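Local coordinates for aminotransferase (PDB 3IF2), which probably transfers amino groups between amino acids and keto acids with pyridoxal 5'-phosphate as cofactor, perhaps as a valine-pyruvate transaminase, at residues 42-52 with 328-337. Sequence-based numbering, arbitrary orientation.
Sequences PAKIDAVNELF and LSDNEIKPFY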
ATOM      1  N   PRO A  42     -11.113 -10.839  11.329  1.00 38.26           N
ATOM      2  CA  PRO A  42     -11.341 -11.074  12.789  1.00 37.24           C
ATOM      3  C   PRO A  42     -12.788 -10.833  13.215  1.00 35.65           C
ATOM      4  O   PRO A  42     -13.519 -10.136  12.522  1.00 34.94           O
ATOM      5  CB  PRO A  42     -10.473 -10.006  13.439  1.00 38.24           C
ATOM      6  CG  PRO A  42     -10.522  -8.870  12.434  1.00 38.46           C
ATOM      7  CD  PRO A  42     -10.344  -9.590  11.126  1.00 38.54           C
ATOM      8  N   ALA A  43     -13.165 -11.387  14.362  1.00 35.30           N
ATOM      9  CA  ALA A  43     -14.537 -11.283  14.931  1.00 34.50           C
ATOM     10  C   ALA A  43     -14.928  -9.863  15.337  1.00 33.64           C
ATOM     11  O   ALA A  43     -14.059  -9.023  15.490  1.00 32.40           O
ATOM     12  CB  ALA A  43     -14.645 -12.185  16.159  1.00 33.77           C
ATOM     13  N   LYS A  44     -16.233  -9.623  15.519  1.00 34.18           N
ATOM     14  CA  LYS A  44     -16.763  -8.337  16.024  1.00 34.90           C
ATOM     15  C   LYS A  44     -16.900  -8.463  17.545  1.00 35.08           C
ATOM     16  O   LYS A  44     -17.913  -8.966  18.032  1.00 36.24           O
ATOM     17  CB  LYS A  44     -18.129  -7.983  15.386  1.00 35.08           C
ATOM     18  N   ILE A  45     -15.874  -8.040  18.294  1.00 34.82           N
ATOM     19  CA  ILE A  45     -15.881  -8.136  19.779  1.00 34.47           C
ATOM     20  C   ILE A  45     -16.336  -6.792  20.378  1.00 34.45           C
ATOM     21  O   ILE A  45     -15.616  -5.803  20.334  1.00 35.75           O
ATOM     22  CB  ILE A  45     -14.508  -8.574  20.319  1.00 33.45           C
ATOM     23  CG1 ILE A  45     -13.999  -9.844  19.562  1.00 33.05           C
ATOM     24  CG2 ILE A  45     -14.620  -8.830  21.796  1.00 31.79           C
ATOM     25  CD1 ILE A  45     -12.612 -10.330  19.990  1.00 32.45           C
ATOM     26  N   ASP A  46     -17.547  -6.752  20.913  1.00 35.01           N
ATOM     27  CA  ASP A  46     -18.142  -5.485  21.431  1.00 34.90           C
ATOM     28  C   ASP A  46     -17.232  -4.668  22.337  1.00 33.39           C
ATOM     29  O   ASP A  46     -17.154  -3.445  22.173  1.00 33.68           O
ATOM     30  CB  ASP A  46     -19.491  -5.744  22.153  1.00 35.76           C
ATOM     31  CG  ASP A  46     -20.608  -6.246  21.211  1.00 36.99           C
ATOM     32  OD1 ASP A  46     -20.503  -6.056  19.980  1.00 38.53           O
ATOM     33  OD2 ASP A  46     -21.604  -6.826  21.703  1.00 36.89           O
ATOM     34  N   ALA A  47     -16.533  -5.336  23.261  1.00 31.66           N
ATOM     35  CA  ALA A  47     -15.655  -4.642  24.210  1.00 31.30           C
ATOM     36  C   ALA A  47     -14.507  -3.932  23.493  1.00 31.60           C
ATOM     37  O   ALA A  47     -14.112  -2.863  23.924  1.00 31.99           O
ATOM     38  CB  ALA A  47     -15.128  -5.572  25.281  1.00 29.90           C
ATOM     39  N   VAL A  48     -14.020  -4.521  22.391  1.00 30.98           N
ATOM     40  CA  VAL A  48     -12.942  -3.962  21.584  1.00 31.08           C
ATOM     41  C   VAL A  48     -13.400  -2.712  20.827  1.00 31.19           C
ATOM     42  O   VAL A  48     -12.701  -1.707  20.797  1.00 29.99           O
ATOM     43  CB  VAL A  48     -12.368  -5.006  20.552  1.00 31.05           C
ATOM     44  CG1 VAL A  48     -11.294  -4.368  19.682  1.00 30.84           C
ATOM     45  CG2 VAL A  48     -11.805  -6.244  21.264  1.00 30.05           C
ATOM     46  N   ASN A  49     -14.560  -2.808  20.195  1.00 31.29           N
ATOM     47  CA  ASN A  49     -15.124  -1.700  19.449  1.00 31.28           C
ATOM     48  C   ASN A  49     -15.537  -0.509  20.313  1.00 33.32           C
ATOM     49  O   ASN A  49     -15.447   0.649  19.855  1.00 34.29           O
ATOM     50  CB  ASN A  49     -16.251  -2.202  18.556  1.00 30.83           C
ATOM     51  CG  ASN A  49     -15.727  -3.112  17.435  1.00 30.21           C
ATOM     52  OD1 ASN A  49     -14.585  -2.979  17.004  1.00 27.49           O
ATOM     53  ND2 ASN A  49     -16.565  -4.045  16.983  1.00 29.72           N
ATOM     54  N   GLU A  50     -15.982  -0.780  21.542  1.00 33.46           N
ATOM     55  CA  GLU A  50     -16.254   0.286  22.508  1.00 33.74           C
ATOM     56  C   GLU A  50     -14.986   1.085  22.809  1.00 32.98           C
ATOM     57  O   GLU A  50     -15.049   2.326  22.847  1.00 32.46           O
ATOM     58  CB  GLU A  50     -16.855  -0.279  23.803  1.00 35.31           C
ATOM     59  CG  GLU A  50     -18.334  -0.583  23.664  1.00 37.07           C
ATOM     60  CD  GLU A  50     -18.851  -1.681  24.580  1.00 38.77           C
ATOM     61  OE1 GLU A  50     -18.147  -2.130  25.520  1.00 38.88           O
ATOM     62  OE2 GLU A  50     -20.001  -2.109  24.320  1.00 40.85           O
ATOM     63  N   LEU A  51     -13.862   0.389  23.041  1.00 31.74           N
ATOM     64  CA  LEU A  51     -12.583   1.076  23.298  1.00 32.52           C
ATOM     65  C   LEU A  51     -12.106   1.869  22.066  1.00 32.60           C
ATOM     66  O   LEU A  51     -11.630   3.003  22.195  1.00 32.63           O
ATOM     67  CB  LEU A  51     -11.498   0.105  23.755  1.00 33.11           C
ATOM     68  CG  LEU A  51     -10.066   0.645  23.983  1.00 33.47           C
ATOM     69  CD1 LEU A  51     -10.014   1.914  24.860  1.00 33.67           C
ATOM     70  CD2 LEU A  51      -9.212  -0.470  24.565  1.00 33.31           C
ATOM     71  N   PHE A  52     -12.226   1.248  20.892  1.00 32.09           N
ATOM     72  CA  PHE A  52     -11.907   1.901  19.645  1.00 32.23           C
ATOM     73  C   PHE A  52     -12.761   3.145  19.406  1.00 31.72           C
ATOM     74  O   PHE A  52     -12.209   4.180  19.026  1.00 32.76           O
ATOM     75  CB  PHE A  52     -12.006   0.944  18.432  1.00 32.24           C
ATOM     76  CG  PHE A  52     -10.926  -0.146  18.374  1.00 32.15           C
ATOM     77  CD1 PHE A  52      -9.648  -0.003  18.975  1.00 31.44           C
ATOM     78  CD2 PHE A  52     -11.155  -1.274  17.596  1.00 31.93           C
ATOM     79  CE1 PHE A  52      -8.688  -1.009  18.879  1.00 31.38           C
ATOM     80  CE2 PHE A  52     -10.176  -2.276  17.486  1.00 32.44           C
ATOM     81  CZ  PHE A  52      -8.939  -2.134  18.133  1.00 31.63           C
ATOM     82  N   LEU A 328      -6.452  -5.064  26.389  1.00 36.80           N
ATOM     83  CA  LEU A 328      -7.483  -5.404  25.427  1.00 36.67           C
ATOM     84  C   LEU A 328      -7.248  -6.831  24.835  1.00 36.69           C
ATOM     85  O   LEU A 328      -8.174  -7.628  24.709  1.00 36.68           O
ATOM     86  CB  LEU A 328      -7.453  -4.379  24.297  1.00 37.22           C
ATOM     87  CG  LEU A 328      -8.454  -4.483  23.167  1.00 37.95           C
ATOM     88  CD1 LEU A 328      -9.825  -4.209  23.773  1.00 38.44           C
ATOM     89  CD2 LEU A 328      -8.117  -3.509  22.044  1.00 38.14           C
ATOM     90  N   SER A 329      -6.004  -7.126  24.482  1.00 35.20           N
ATOM     91  CA  SER A 329      -5.631  -8.420  23.917  1.00 34.90           C
ATOM     92  C   SER A 329      -5.804  -9.582  24.907  1.00 34.48           C
ATOM     93  O   SER A 329      -6.391 -10.609  24.575  1.00 33.06           O
ATOM     94  CB  SER A 329      -4.171  -8.375  23.464  1.00 34.92           C
ATOM     95  OG  SER A 329      -3.998  -7.412  22.453  1.00 34.22           O
ATOM     96  N   ASP A 330      -5.317  -9.383  26.121  1.00 34.44           N
ATOM     97  CA  ASP A 330      -5.368 -10.414  27.145  1.00 35.22           C
ATOM     98  C   ASP A 330      -6.753 -10.637  27.731  1.00 34.68           C
ATOM     99  O   ASP A 330      -7.118 -11.789  27.964  1.00 35.46           O
ATOM    100  CB  ASP A 330      -4.393 -10.103  28.294  1.00 36.02           C
ATOM    101  CG  ASP A 330      -2.943  -9.990  27.834  1.00 36.68           C
ATOM    102  OD1 ASP A 330      -2.589 -10.531  26.779  1.00 37.36           O
ATOM    103  OD2 ASP A 330      -2.141  -9.353  28.548  1.00 38.49           O
ATOM    104  N   ASN A 331      -7.507  -9.564  27.969  1.00 33.86           N
ATOM    105  CA  ASN A 331      -8.830  -9.670  28.631  1.00 33.81           C
ATOM    106  C   ASN A 331     -10.018  -9.940  27.714  1.00 33.53           C
ATOM    107  O   ASN A 331     -10.970 -10.594  28.145  1.00 32.55           O
ATOM    108  CB  ASN A 331      -9.140  -8.402  29.467  1.00 34.20           C
ATOM    109  CG  ASN A 331      -8.105  -8.139  30.572  1.00 34.47           C
ATOM    110  OD1 ASN A 331      -7.366  -9.036  30.972  1.00 35.48           O
ATOM    111  ND2 ASN A 331      -8.064  -6.911  31.067  1.00 34.98           N
ATOM    112  N   GLU A 332      -9.959  -9.458  26.463  1.00 33.35           N
ATOM    113  CA  GLU A 332     -11.099  -9.534  25.553  1.00 32.60           C
ATOM    114  C   GLU A 332     -10.841 -10.406  24.334  1.00 32.94           C
ATOM    115  O   GLU A 332     -11.583 -11.366  24.112  1.00 34.45           O
ATOM    116  CB  GLU A 332     -11.514  -8.124  25.120  1.00 32.67           C
ATOM    117  CG  GLU A 332     -11.662  -7.078  26.236  1.00 32.39           C
ATOM    118  CD  GLU A 332     -12.752  -7.387  27.277  1.00 33.00           C
ATOM    119  OE1 GLU A 332     -13.715  -8.141  26.991  1.00 31.65           O
ATOM    120  OE2 GLU A 332     -12.644  -6.839  28.402  1.00 34.23           O
ATOM    121  N   ILE A 333      -9.776 -10.126  23.578  1.00 32.24           N
ATOM    122  CA  ILE A 333      -9.506 -10.855  22.328  1.00 30.70           C
ATOM    123  C   ILE A 333      -9.138 -12.336  22.568  1.00 31.50           C
ATOM    124  O   ILE A 333      -9.830 -13.228  22.065  1.00 30.37           O
ATOM    125  CB  ILE A 333      -8.425 -10.177  21.476  1.00 29.85           C
ATOM    126  CG1 ILE A 333      -8.803  -8.729  21.119  1.00 29.09           C
ATOM    127  CG2 ILE A 333      -8.187 -10.989  20.172  1.00 29.23           C
ATOM    128  CD1 ILE A 333      -7.719  -7.967  20.424  1.00 27.79           C
ATOM    129  N   LYS A 334      -8.070 -12.581  23.338  1.00 32.44           N
ATOM    130  CA  LYS A 334      -7.588 -13.961  23.629  1.00 33.51           C
ATOM    131  C   LYS A 334      -8.680 -14.883  24.184  1.00 33.93           C
ATOM    132  O   LYS A 334      -8.866 -15.975  23.640  1.00 35.57           O
ATOM    133  CB  LYS A 334      -6.333 -13.946  24.514  1.00 34.63           C
ATOM    134  CG  LYS A 334      -5.737 -15.300  25.008  1.00 35.65           C
ATOM    135  CD  LYS A 334      -4.423 -14.962  25.790  1.00 36.27           C
ATOM    136  CE  LYS A 334      -3.749 -16.108  26.569  1.00 37.32           C
ATOM    137  NZ  LYS A 334      -2.345 -15.717  27.078  1.00 37.00           N
ATOM    138  N   PRO A 335      -9.439 -14.432  25.207  1.00 33.09           N
ATOM    139  CA  PRO A 335     -10.519 -15.289  25.698  1.00 32.86           C
ATOM    140  C   PRO A 335     -11.674 -15.502  24.703  1.00 32.75           C
ATOM    141  O   PRO A 335     -12.217 -16.611  24.645  1.00 32.93           O
ATOM    142  CB  PRO A 335     -10.997 -14.552  26.968  1.00 32.64           C
ATOM    143  CG  PRO A 335      -9.793 -13.743  27.397  1.00 32.57           C
ATOM    144  CD  PRO A 335      -9.301 -13.247  26.074  1.00 32.73           C
ATOM    145  N   PHE A 336     -12.050 -14.470  23.943  1.00 32.18           N
ATOM    146  CA  PHE A 336     -13.113 -14.601  22.943  1.00 31.66           C
ATOM    147  C   PHE A 336     -12.829 -15.791  22.028  1.00 33.05           C
ATOM    148  O   PHE A 336     -13.676 -16.684  21.916  1.00 32.98           O
ATOM    149  CB  PHE A 336     -13.278 -13.332  22.097  1.00 31.49           C
ATOM    150  CG  PHE A 336     -14.326 -13.462  21.046  1.00 31.54           C
ATOM    151  CD1 PHE A 336     -15.644 -13.152  21.323  1.00 31.45           C
ATOM    152  CD2 PHE A 336     -14.006 -13.951  19.776  1.00 31.93           C
ATOM    153  CE1 PHE A 336     -16.651 -13.317  20.354  1.00 31.29           C
ATOM    154  CE2 PHE A 336     -15.003 -14.119  18.807  1.00 32.06           C
ATOM    155  CZ  PHE A 336     -16.335 -13.804  19.110  1.00 31.86           C
ATOM    156  N   TYR A 337     -11.637 -15.804  21.409  1.00 33.32           N
ATOM    157  CA  TYR A 337     -11.257 -16.894  20.491  1.00 34.11           C
ATOM    158  C   TYR A 337     -11.097 -18.281  21.144  1.00 35.66           C
ATOM    159  O   TYR A 337     -11.403 -19.290  20.496  1.00 36.46           O
ATOM    160  CB  TYR A 337     -10.044 -16.532  19.607  1.00 33.44           C
ATOM    161  CG  TYR A 337     -10.327 -15.375  18.661  1.00 32.81           C
ATOM    162  CD1 TYR A 337     -11.235 -15.519  17.617  1.00 32.76           C
ATOM    163  CD2 TYR A 337      -9.675 -14.145  18.801  1.00 32.89           C
ATOM    164  CE1 TYR A 337     -11.515 -14.466  16.749  1.00 33.72           C
ATOM    165  CE2 TYR A 337      -9.946 -13.069  17.936  1.00 33.50           C
ATOM    166  CZ  TYR A 337     -10.866 -13.242  16.914  1.00 34.05           C
ATOM    167  OH  TYR A 337     -11.138 -12.215  16.057  1.00 35.34           O
TER
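One hydrogen bond joins the two segments: the backbone N of Ala43 donates to Tyr337 OH over 2.8 Å, with an N-H...O angle of 158°, and the N lies at the edge of the phenol ring, near its plane. Pro42 flanks the same oxygen, its CB 3.5 Å from Tyr337 OH. A phenylalanine at Tyr337 lacks the hydroxyl and would probably leave the amide of Ala43 without this acceptor and the loop before helix 46-60 freer to shift.

Around the Phe336 ring, Ile45, at the N-cap position, lays CG1 over one face, 4.0 Å from the centroid and close to the ring normal, a CH-pi contact. With CG1 beside the backbone N (chi1 -50°) and the chain extended beyond it, CD1 reaches Phe336 CG at 3.7 Å. Ala43 CB meets the same ring at CE2.

Leu328 sends CD1 to Val48 CG2 (3.8 Å) and to Leu51 CD2, while its CD2 approaches Phe52 CE1. Val48 CG2 also meets Ile333 CG1, 3.9 Å away. The side chain of Glu332, bent at chi2, brings OE1 beside the methyl CB of Ala47.

The short helical segments run roughly antiparallel, at 147° with axes 9.5 Å apart. Helix 311-321 and Ile73 of the second subunit also pack on Phe52. Pro42 lies about 4 Å from the cofactor-binding Lys276, side chain to side chain. The contact thus joins the loop and first turns of helix 46-60 to helix 324-351, bordering the cofactor site of a fold-type I PLP-dependent aminotransferase of the class I and II family.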